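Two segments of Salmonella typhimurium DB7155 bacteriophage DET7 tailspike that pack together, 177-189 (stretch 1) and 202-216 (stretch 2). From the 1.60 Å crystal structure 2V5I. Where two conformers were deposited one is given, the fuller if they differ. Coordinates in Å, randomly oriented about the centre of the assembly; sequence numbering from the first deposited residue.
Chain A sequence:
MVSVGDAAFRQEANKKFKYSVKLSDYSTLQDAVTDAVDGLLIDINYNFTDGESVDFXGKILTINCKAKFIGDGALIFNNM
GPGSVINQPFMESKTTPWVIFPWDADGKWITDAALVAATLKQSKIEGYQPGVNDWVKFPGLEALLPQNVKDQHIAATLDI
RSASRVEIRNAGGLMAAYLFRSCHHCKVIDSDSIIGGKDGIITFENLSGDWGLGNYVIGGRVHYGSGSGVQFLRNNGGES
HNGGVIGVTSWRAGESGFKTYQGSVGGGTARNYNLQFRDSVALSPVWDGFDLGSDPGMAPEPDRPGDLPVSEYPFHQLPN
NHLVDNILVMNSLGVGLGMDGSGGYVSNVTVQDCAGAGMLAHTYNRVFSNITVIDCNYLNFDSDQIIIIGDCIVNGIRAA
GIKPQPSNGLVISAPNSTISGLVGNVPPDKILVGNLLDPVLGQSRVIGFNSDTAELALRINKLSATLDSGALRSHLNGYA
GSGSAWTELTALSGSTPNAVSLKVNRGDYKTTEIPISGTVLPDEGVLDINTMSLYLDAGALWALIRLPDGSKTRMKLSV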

ATOM      1  N   ALA A 177      32.316   2.799  -1.337  1.00  7.17           N
ATOM      2  CA  ALA A 177      31.531   3.491  -0.299  1.00  9.70           C
ATOM      3  C   ALA A 177      31.391   4.976  -0.599  1.00  9.50           C
ATOM      4  O   ALA A 177      32.281   5.578  -1.120  1.00 10.65           O
ATOM      5  CB  ALA A 177      32.161   3.313   1.036  1.00  9.35           C
ATOM      6  N   TYR A 178      30.218   5.547  -0.242  1.00  8.26           N
ATOM      7  CA  TYR A 178      29.987   6.945  -0.306  1.00 10.08           C
ATOM      8  C   TYR A 178      29.691   7.411   1.109  1.00  9.67           C
ATOM      9  O   TYR A 178      28.805   6.891   1.771  1.00 10.97           O
ATOM     10  CB  TYR A 178      28.788   7.214  -1.242  1.00 10.14           C
ATOM     11  CG  TYR A 178      29.146   6.924  -2.685  1.00 10.67           C
ATOM     12  CD1 TYR A 178      29.002   5.624  -3.234  1.00 10.12           C
ATOM     13  CD2 TYR A 178      29.657   7.931  -3.509  1.00 10.73           C
ATOM     14  CE1 TYR A 178      29.392   5.372  -4.553  1.00 10.54           C
ATOM     15  CE2 TYR A 178      30.046   7.673  -4.823  1.00  8.27           C
ATOM     16  CZ  TYR A 178      29.878   6.403  -5.337  1.00  8.67           C
ATOM     17  OH  TYR A 178      30.265   6.223  -6.659  1.00  9.22           O
ATOM     18  N   LEU A 179      30.484   8.364   1.599  1.00  9.60           N
ATOM     19  CA  LEU A 179      30.460   8.753   3.004  1.00 10.89           C
ATOM     20  C   LEU A 179      30.345  10.252   3.064  1.00 12.23           C
ATOM     21  O   LEU A 179      31.113  10.945   2.420  1.00 12.10           O
ATOM     22  CB  LEU A 179      31.766   8.310   3.671  1.00  9.67           C
ATOM     23  CG  LEU A 179      32.049   8.862   5.064  1.00 13.91           C
ATOM     24  CD1 LEU A 179      30.954   8.491   6.042  1.00 14.37           C
ATOM     25  CD2 LEU A 179      33.376   8.345   5.500  1.00 15.06           C
ATOM     26  N   PHE A 180      29.335  10.759   3.778  1.00  9.28           N
ATOM     27  CA  PHE A 180      29.158  12.178   4.017  1.00 10.96           C
ATOM     28  C   PHE A 180      29.432  12.427   5.494  1.00 10.23           C
ATOM     29  O   PHE A 180      28.689  11.915   6.351  1.00 10.54           O
ATOM     30  CB  PHE A 180      27.720  12.569   3.690  1.00 10.40           C
ATOM     31  CG  PHE A 180      27.410  12.560   2.209  1.00 11.24           C
ATOM     32  CD1 PHE A 180      27.075  11.362   1.572  1.00 11.93           C
ATOM     33  CD2 PHE A 180      27.405  13.718   1.501  1.00 11.38           C
ATOM     34  CE1 PHE A 180      26.822  11.368   0.199  1.00 15.24           C
ATOM     35  CE2 PHE A 180      27.090  13.745   0.187  1.00 13.84           C
ATOM     36  CZ  PHE A 180      26.782  12.583  -0.454  1.00 12.04           C
ATOM     37  N   ARG A 181      30.419  13.281   5.814  1.00 10.83           N
ATOM     38  CA  ARG A 181      30.786  13.554   7.198  1.00 12.21           C
ATOM     39  C   ARG A 181      30.378  15.000   7.507  1.00 12.55           C
ATOM     40  O   ARG A 181      30.780  15.932   6.781  1.00 13.42           O
ATOM     41  CB  ARG A 181      32.303  13.469   7.367  1.00 13.49           C
ATOM     42  CG  ARG A 181      32.890  12.099   7.273  1.00 16.13           C
ATOM     43  CD  ARG A 181      34.358  12.240   7.571  1.00 19.35           C
ATOM     44  NE  ARG A 181      35.114  11.011   7.363  1.00 16.49           N
ATOM     45  CZ  ARG A 181      35.202  10.045   8.275  1.00 23.86           C
ATOM     46  NH1 ARG A 181      34.506  10.134   9.401  1.00 29.92           N
ATOM     47  NH2 ARG A 181      35.923   8.956   8.028  1.00 27.73           N
ATOM     48  N   SER A 182      29.548  15.189   8.525  1.00 11.11           N
ATOM     49  CA  SER A 182      29.087  16.479   8.985  1.00 11.52           C
ATOM     50  C   SER A 182      28.360  17.301   7.883  1.00 11.71           C
ATOM     51  O   SER A 182      28.510  18.546   7.815  1.00 13.18           O
ATOM     52  CB  SER A 182      30.256  17.291   9.512  1.00 13.11           C
ATOM     53  OG  SER A 182      30.795  16.621  10.612  1.00 16.64           O
ATOM     54  N   CYS A 183      27.579  16.614   7.060  1.00 11.00           N
ATOM     55  CA  CYS A 183      26.856  17.235   5.975  1.00 11.17           C
ATOM     56  C   CYS A 183      25.391  17.426   6.342  1.00  9.31           C
ATOM     57  O   CYS A 183      24.881  16.719   7.202  1.00  9.99           O
ATOM     58  CB  CYS A 183      26.949  16.425   4.674  1.00 10.67           C
ATOM     59  SG  CYS A 183      28.672  16.357   4.067  1.00 13.21           S
ATOM     60  N   HIS A 184      24.720  18.282   5.576  1.00 10.34           N
ATOM     61  CA  HIS A 184      23.295  18.585   5.748  1.00 10.11           C
ATOM     62  C   HIS A 184      22.612  18.856   4.402  1.00 10.98           C
ATOM     63  O   HIS A 184      23.246  19.399   3.496  1.00 12.43           O
ATOM     64  CB  HIS A 184      23.089  19.801   6.645  1.00 13.37           C
ATOM     65  CG  HIS A 184      23.607  19.629   8.024  1.00 15.35           C
ATOM     66  ND1 HIS A 184      24.917  19.915   8.361  1.00 22.58           N
ATOM     67  CD2 HIS A 184      22.999  19.211   9.162  1.00 17.97           C
ATOM     68  CE1 HIS A 184      25.102  19.642   9.642  1.00 18.89           C
ATOM     69  NE2 HIS A 184      23.949  19.235  10.154  1.00 20.34           N
ATOM     70  N   HIS A 185      21.357  18.430   4.247  1.00 10.87           N
ATOM     71  CA  HIS A 185      20.640  18.591   2.992  1.00 11.56           C
ATOM     72  C   HIS A 185      21.327  17.979   1.780  1.00 12.86           C
ATOM     73  O   HIS A 185      21.163  18.508   0.673  1.00 14.70           O
ATOM     74  CB  HIS A 185      20.354  20.074   2.786  1.00 13.34           C
ATOM     75  CG  HIS A 185      19.400  20.597   3.801  1.00 16.43           C
ATOM     76  ND1 HIS A 185      19.799  21.389   4.855  1.00 23.31           N
ATOM     77  CD2 HIS A 185      18.078  20.360   3.984  1.00 23.50           C
ATOM     78  CE1 HIS A 185      18.752  21.640   5.626  1.00 21.31           C
ATOM     79  NE2 HIS A 185      17.699  21.037   5.117  1.00 24.05           N
ATOM     80  N   CYS A 186      22.021  16.871   1.991  1.00 10.85           N
ATOM     81  CA  CYS A 186      22.729  16.157   0.925  1.00  9.69           C
ATOM     82  C   CYS A 186      21.912  14.931   0.509  1.00  9.55           C
ATOM     83  O   CYS A 186      21.219  14.342   1.311  1.00 12.30           O
ATOM     84  CB  CYS A 186      24.169  15.770   1.304  1.00 10.27           C
ATOM     85  SG  CYS A 186      25.233  17.265   1.499  1.00 13.19           S
ATOM     86  N   LYS A 187      21.974  14.592  -0.771  1.00  9.98           N
ATOM     87  CA  LYS A 187      21.176  13.473  -1.272  1.00  8.68           C
ATOM     88  C   LYS A 187      21.969  12.574  -2.188  1.00  9.51           C
ATOM     89  O   LYS A 187      22.790  13.079  -2.972  1.00 11.76           O
ATOM     90  CB  LYS A 187      19.966  14.020  -1.993  1.00 11.50           C
ATOM     91  CG  LYS A 187      19.012  14.874  -1.126  1.00 15.84           C
ATOM     92  CD  LYS A 187      17.879  15.467  -1.932  1.00 24.74           C
ATOM     93  CE  LYS A 187      17.271  16.746  -1.246  1.00 30.04           C
ATOM     94  NZ  LYS A 187      18.203  17.977  -0.980  1.00 33.68           N
ATOM     95  N   VAL A 188      21.656  11.268  -2.154  1.00  8.55           N
ATOM     96  CA  VAL A 188      22.232  10.307  -3.054  1.00  8.95           C
ATOM     97  C   VAL A 188      21.051   9.719  -3.813  1.00  8.75           C
ATOM     98  O   VAL A 188      20.209   9.055  -3.236  1.00 10.83           O
ATOM     99  CB  VAL A 188      23.037   9.216  -2.315  1.00  9.30           C
ATOM    100  CG1 VAL A 188      23.594   8.195  -3.307  1.00 12.60           C
ATOM    101  CG2 VAL A 188      24.187   9.889  -1.523  1.00 11.50           C
ATOM    102  N   ILE A 189      20.967  10.045  -5.109  1.00  8.61           N
ATOM    103  CA  ILE A 189      19.809   9.792  -5.912  1.00 11.90           C
ATOM    104  C   ILE A 189      20.089   8.743  -7.009  1.00 10.28           C
ATOM    105  O   ILE A 189      21.143   8.781  -7.693  1.00  9.66           O
ATOM    106  CB  ILE A 189      19.339  11.113  -6.607  0.50 12.58           C
ATOM    107  CG1 ILE A 189      18.936  12.159  -5.558  0.50 14.92           C
ATOM    108  CG2 ILE A 189      18.229  10.844  -7.594  0.50 15.85           C
ATOM    109  CD1 ILE A 189      19.029  13.572  -6.098  0.50 17.29           C
ATOM    110  N   ILE A 202      26.248   3.600   1.659  1.00  7.70           N
ATOM    111  CA  ILE A 202      25.996   5.033   1.767  1.00  9.63           C
ATOM    112  C   ILE A 202      25.820   5.369   3.243  1.00  8.51           C
ATOM    113  O   ILE A 202      24.991   4.763   3.885  1.00 10.69           O
ATOM    114  CB  ILE A 202      24.726   5.437   0.984  1.00  9.99           C
ATOM    115  CG1 ILE A 202      24.832   4.947  -0.497  1.00 10.53           C
ATOM    116  CG2 ILE A 202      24.503   6.951   1.080  1.00 10.60           C
ATOM    117  CD1 ILE A 202      23.529   4.918  -1.290  1.00 12.44           C
ATOM    118  N   THR A 203      26.596   6.334   3.740  1.00  8.43           N
ATOM    119  CA  THR A 203      26.587   6.675   5.155  1.00  9.42           C
ATOM    120  C   THR A 203      26.539   8.191   5.340  1.00  8.86           C
ATOM    121  O   THR A 203      27.257   8.917   4.679  1.00  8.70           O
ATOM    122  CB  THR A 203      27.927   6.193   5.811  1.00 10.40           C
ATOM    123  OG1 THR A 203      28.062   4.785   5.660  1.00 11.03           O
ATOM    124  CG2 THR A 203      27.987   6.579   7.283  1.00 10.26           C
ATOM    125  N   PHE A 204      25.605   8.648   6.166  1.00  8.01           N
ATOM    126  CA  PHE A 204      25.609  10.019   6.648  1.00  9.21           C
ATOM    127  C   PHE A 204      26.013   9.992   8.112  1.00 10.87           C
ATOM    128  O   PHE A 204      25.233   9.541   8.960  1.00 11.00           O
ATOM    129  CB  PHE A 204      24.181  10.599   6.487  1.00  9.13           C
ATOM    130  CG  PHE A 204      23.774  10.809   5.078  1.00  6.91           C
ATOM    131  CD1 PHE A 204      24.280  11.830   4.350  1.00  8.52           C
ATOM    132  CD2 PHE A 204      22.908   9.884   4.423  1.00  9.45           C
ATOM    133  CE1 PHE A 204      23.884  12.018   2.971  1.00  9.31           C
ATOM    134  CE2 PHE A 204      22.534  10.116   3.101  1.00  8.44           C
ATOM    135  CZ  PHE A 204      23.055  11.125   2.394  1.00 10.11           C
ATOM    136  N   GLU A 205      27.218  10.511   8.391  1.00  9.70           N
ATOM    137  CA  GLU A 205      27.817  10.480   9.708  1.00  9.23           C
ATOM    138  C   GLU A 205      27.864  11.930  10.238  1.00  9.90           C
ATOM    139  O   GLU A 205      28.548  12.784   9.661  1.00 10.95           O
ATOM    140  CB  GLU A 205      29.227   9.927   9.558  1.00 10.97           C
ATOM    141  CG  GLU A 205      29.993   9.882  10.858  1.00 13.16           C
ATOM    142  CD  GLU A 205      30.824  11.163  11.094  1.00 22.72           C
ATOM    143  OE1 GLU A 205      31.840  11.427  10.370  1.00 22.95           O
ATOM    144  OE2 GLU A 205      30.498  11.933  12.026  1.00 20.36           O
ATOM    145  N   ASN A 206      27.056  12.212  11.276  1.00  8.38           N
ATOM    146  CA  ASN A 206      27.009  13.518  11.897  1.00  8.06           C
ATOM    147  C   ASN A 206      27.293  13.468  13.410  1.00  8.66           C
ATOM    148  O   ASN A 206      26.564  14.041  14.222  1.00  9.27           O
ATOM    149  CB  ASN A 206      25.628  14.162  11.611  1.00  7.91           C
ATOM    150  CG  ASN A 206      25.459  14.498  10.156  1.00  6.66           C
ATOM    151  OD1 ASN A 206      25.058  13.633   9.366  1.00 10.11           O
ATOM    152  ND2 ASN A 206      25.766  15.718   9.783  1.00  9.39           N
ATOM    153  N   LEU A 207      28.357  12.781  13.779  1.00 10.67           N
ATOM    154  CA  LEU A 207      28.681  12.558  15.194  1.00  8.71           C
ATOM    155  C   LEU A 207      29.044  13.860  15.922  1.00 11.63           C
ATOM    156  O   LEU A 207      28.837  13.950  17.150  1.00 12.10           O
ATOM    157  CB  LEU A 207      29.837  11.543  15.318  1.00  9.26           C
ATOM    158  CG  LEU A 207      29.477  10.098  14.914  1.00 11.58           C
ATOM    159  CD1 LEU A 207      30.693   9.213  14.931  1.00 14.54           C
ATOM    160  CD2 LEU A 207      28.437   9.545  15.856  1.00 15.01           C
ATOM    161  N   SER A 208      29.616  14.801  15.161  1.00 14.52           N
ATOM    162  CA  SER A 208      30.011  16.133  15.665  1.00 18.26           C
ATOM    163  C   SER A 208      29.194  17.227  15.011  1.00 19.15           C
ATOM    164  O   SER A 208      28.686  17.056  13.948  1.00 20.38           O
ATOM    165  CB  SER A 208      31.465  16.452  15.277  1.00 20.27           C
ATOM    166  OG  SER A 208      32.330  15.362  15.457  1.00 31.02           O
ATOM    167  N   GLY A 209      29.175  18.399  15.611  1.00 19.73           N
ATOM    168  CA  GLY A 209      28.466  19.515  15.012  1.00 20.26           C
ATOM    169  C   GLY A 209      26.974  19.382  15.232  1.00 16.97           C
ATOM    170  O   GLY A 209      26.534  18.756  16.195  1.00 18.15           O
ATOM    171  N   ASP A 210      26.194  20.052  14.395  1.00 17.82           N
ATOM    172  CA  ASP A 210      24.753  19.987  14.444  1.00 15.89           C
ATOM    173  C   ASP A 210      24.316  18.554  14.065  1.00 14.47           C
ATOM    174  O   ASP A 210      25.004  17.884  13.316  1.00 14.74           O
ATOM    175  CB  ASP A 210      24.139  20.979  13.463  1.00 16.69           C
ATOM    176  CG  ASP A 210      24.262  22.449  13.943  1.00 24.62           C
ATOM    177  OD1 ASP A 210      24.663  22.661  15.098  1.00 28.52           O
ATOM    178  OD2 ASP A 210      23.934  23.369  13.156  1.00 33.66           O
ATOM    179  N   TRP A 211      23.197  18.111  14.605  1.00 12.55           N
ATOM    180  CA  TRP A 211      22.632  16.813  14.169  1.00 10.62           C
ATOM    181  C   TRP A 211      22.427  16.905  12.685  1.00 10.33           C
ATOM    182  O   TRP A 211      22.007  17.946  12.139  1.00 12.27           O
ATOM    183  CB  TRP A 211      21.301  16.537  14.872  1.00 11.31           C
ATOM    184  CG  TRP A 211      21.482  16.084  16.315  1.00 10.70           C
ATOM    185  CD1 TRP A 211      21.995  16.825  17.342  1.00 12.49           C
ATOM    186  CD2 TRP A 211      21.221  14.786  16.856  1.00  9.74           C
ATOM    187  NE1 TRP A 211      22.002  16.077  18.513  1.00 11.80           N
ATOM    188  CE2 TRP A 211      21.527  14.821  18.217  1.00 11.19           C
ATOM    189  CE3 TRP A 211      20.716  13.596  16.326  1.00 10.32           C
ATOM    190  CZ2 TRP A 211      21.399  13.689  19.037  1.00  9.97           C
ATOM    191  CZ3 TRP A 211      20.540  12.516  17.148  1.00 10.42           C
ATOM    192  CH2 TRP A 211      20.908  12.538  18.474  1.00 10.77           C
ATOM    193  N   GLY A 212      22.599  15.788  11.994  1.00 10.26           N
ATOM    194  CA  GLY A 212      22.303  15.741  10.550  1.00  9.59           C
ATOM    195  C   GLY A 212      20.826  15.986  10.256  1.00  9.75           C
ATOM    196  O   GLY A 212      19.973  15.540  10.978  1.00 12.03           O
ATOM    197  N   LEU A 213      20.538  16.671   9.153  1.00  9.77           N
ATOM    198  CA  LEU A 213      19.198  17.093   8.783  1.00 11.43           C
ATOM    199  C   LEU A 213      19.148  17.186   7.256  1.00 10.07           C
ATOM    200  O   LEU A 213      20.100  17.637   6.635  1.00 10.07           O
ATOM    201  CB  LEU A 213      18.898  18.500   9.318  1.00 12.23           C
ATOM    202  CG  LEU A 213      17.559  19.175   8.973  1.00 15.46           C
ATOM    203  CD1 LEU A 213      16.393  18.380   9.465  1.00 17.23           C
ATOM    204  CD2 LEU A 213      17.540  20.595   9.555  1.00 18.72           C
ATOM    205  N   GLY A 214      18.072  16.640   6.680  1.00  9.05           N
ATOM    206  CA  GLY A 214      17.822  16.798   5.268  1.00  9.43           C
ATOM    207  C   GLY A 214      18.630  15.833   4.383  1.00  9.33           C
ATOM    208  O   GLY A 214      18.680  16.013   3.152  1.00 11.45           O
ATOM    209  N   ASN A 215      19.235  14.819   4.998  1.00  8.79           N
ATOM    210  CA  ASN A 215      20.081  13.892   4.236  1.00  8.43           C
ATOM    211  C   ASN A 215      19.266  12.664   3.830  1.00  7.45           C
ATOM    212  O   ASN A 215      18.610  12.038   4.688  1.00  9.16           O
ATOM    213  CB  ASN A 215      21.269  13.412   5.122  1.00  7.08           C
ATOM    214  CG  ASN A 215      22.244  14.548   5.469  1.00  8.36           C
ATOM    215  OD1 ASN A 215      22.462  15.450   4.659  1.00  9.02           O
ATOM    216  ND2 ASN A 215      22.812  14.510   6.664  1.00 10.96           N
ATOM    217  N   TYR A 216      19.310  12.356   2.525  1.00  7.31           N
ATOM    218  CA  TYR A 216      18.496  11.287   1.970  1.00  6.38           C
ATOM    219  C   TYR A 216      19.220  10.416   0.993  1.00  8.56           C
ATOM    220  O   TYR A 216      20.163  10.864   0.320  1.00  9.20           O
ATOM    221  CB  TYR A 216      17.353  11.858   1.112  1.00  8.28           C
ATOM    222  CG  TYR A 216      16.242  12.596   1.775  1.00  9.42           C
ATOM    223  CD1 TYR A 216      16.374  13.941   2.032  1.00  8.94           C
ATOM    224  CD2 TYR A 216      15.099  11.940   2.140  1.00 10.48           C
ATOM    225  CE1 TYR A 216      15.298  14.679   2.642  1.00  9.99           C
ATOM    226  CE2 TYR A 216      14.017  12.661   2.774  1.00  9.09           C
ATOM    227  CZ  TYR A 216      14.175  14.020   2.996  1.00 10.99           C
ATOM    228  OH  TYR A 216      13.101  14.713   3.587  1.00 12.49           O
TER
HETATM  229  O   HOH W   1      29.736   4.751   3.485  1.00 12.40           O
HETATM  230  O   HOH W   2      26.629  13.831   7.083  1.00 10.19           O
HETATM  231  O   HOH W   3      30.442  14.509  12.283  1.00 26.24           O
HETATM  232  O   HOH W   4      17.092  17.963   1.912  1.00 25.43           O

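Which polar interaction carries opposite charges across the contact? Arg181 and Glu205 sit side by side in a parallel bridge, with their side chains on the same face of the sheet, and Arg181 NH1 lies 3.1 Å from Glu205 OE1 in a hydrogen-bonded salt bridge. The carboxylate approaches the edge of the guanidinium, near its plane, where the N-H groups point. Its other oxygen, Glu205 OE2, accepts a hydrogen bond from Leu207 N at 2.9 Å.

What holds the backbones in register? The strands run parallel, and Phe180 N and Phe180 O both face the neighbouring strand and straddle Phe204: Phe180 N donates to Thr203 O and Phe180 O accepts from Glu205 N, both at 2.9 Å and nearly straight. The ladder extends to Ser182 N and Glu205 O, 2.8 Å apart. Farther along, Tyr216 N reaches Cys186 O at 3.0 Å, and Val188 N reaches Tyr216 O at 2.9 Å.

How is the gap between these two ladders bridged? Two asparagines substitute side-chain amides for backbone partners. Cys183 O accepts from both Asn206 ND2, at 2.9 Å, and Asn215 ND2, at 3.1 Å, while Asn215 OD1 accepts a hydrogen bond from Cys186 N at 3.1 Å. Asn215 thus uses both ends of its amide. Between Cys183 and Cys186 in sequence, His185 N donates to Leu213 O at 2.8 Å. Gly214 leaves room for the imidazole here: a CB would lie 2.3 Å from His185 CD2.

What packs beneath the polar network? Phe180 and Phe204 share the face opposite the salt bridge, their planes 28° apart but slid so that the rings barely overlap; Phe180 CD1 and Phe204 CE1 approach to 3.5 Å. Val188 extends this apolar patch, placing its CG1 3.8 Å from Ile202 CD1 and its CG2 4.3 Å from Phe204 CZ.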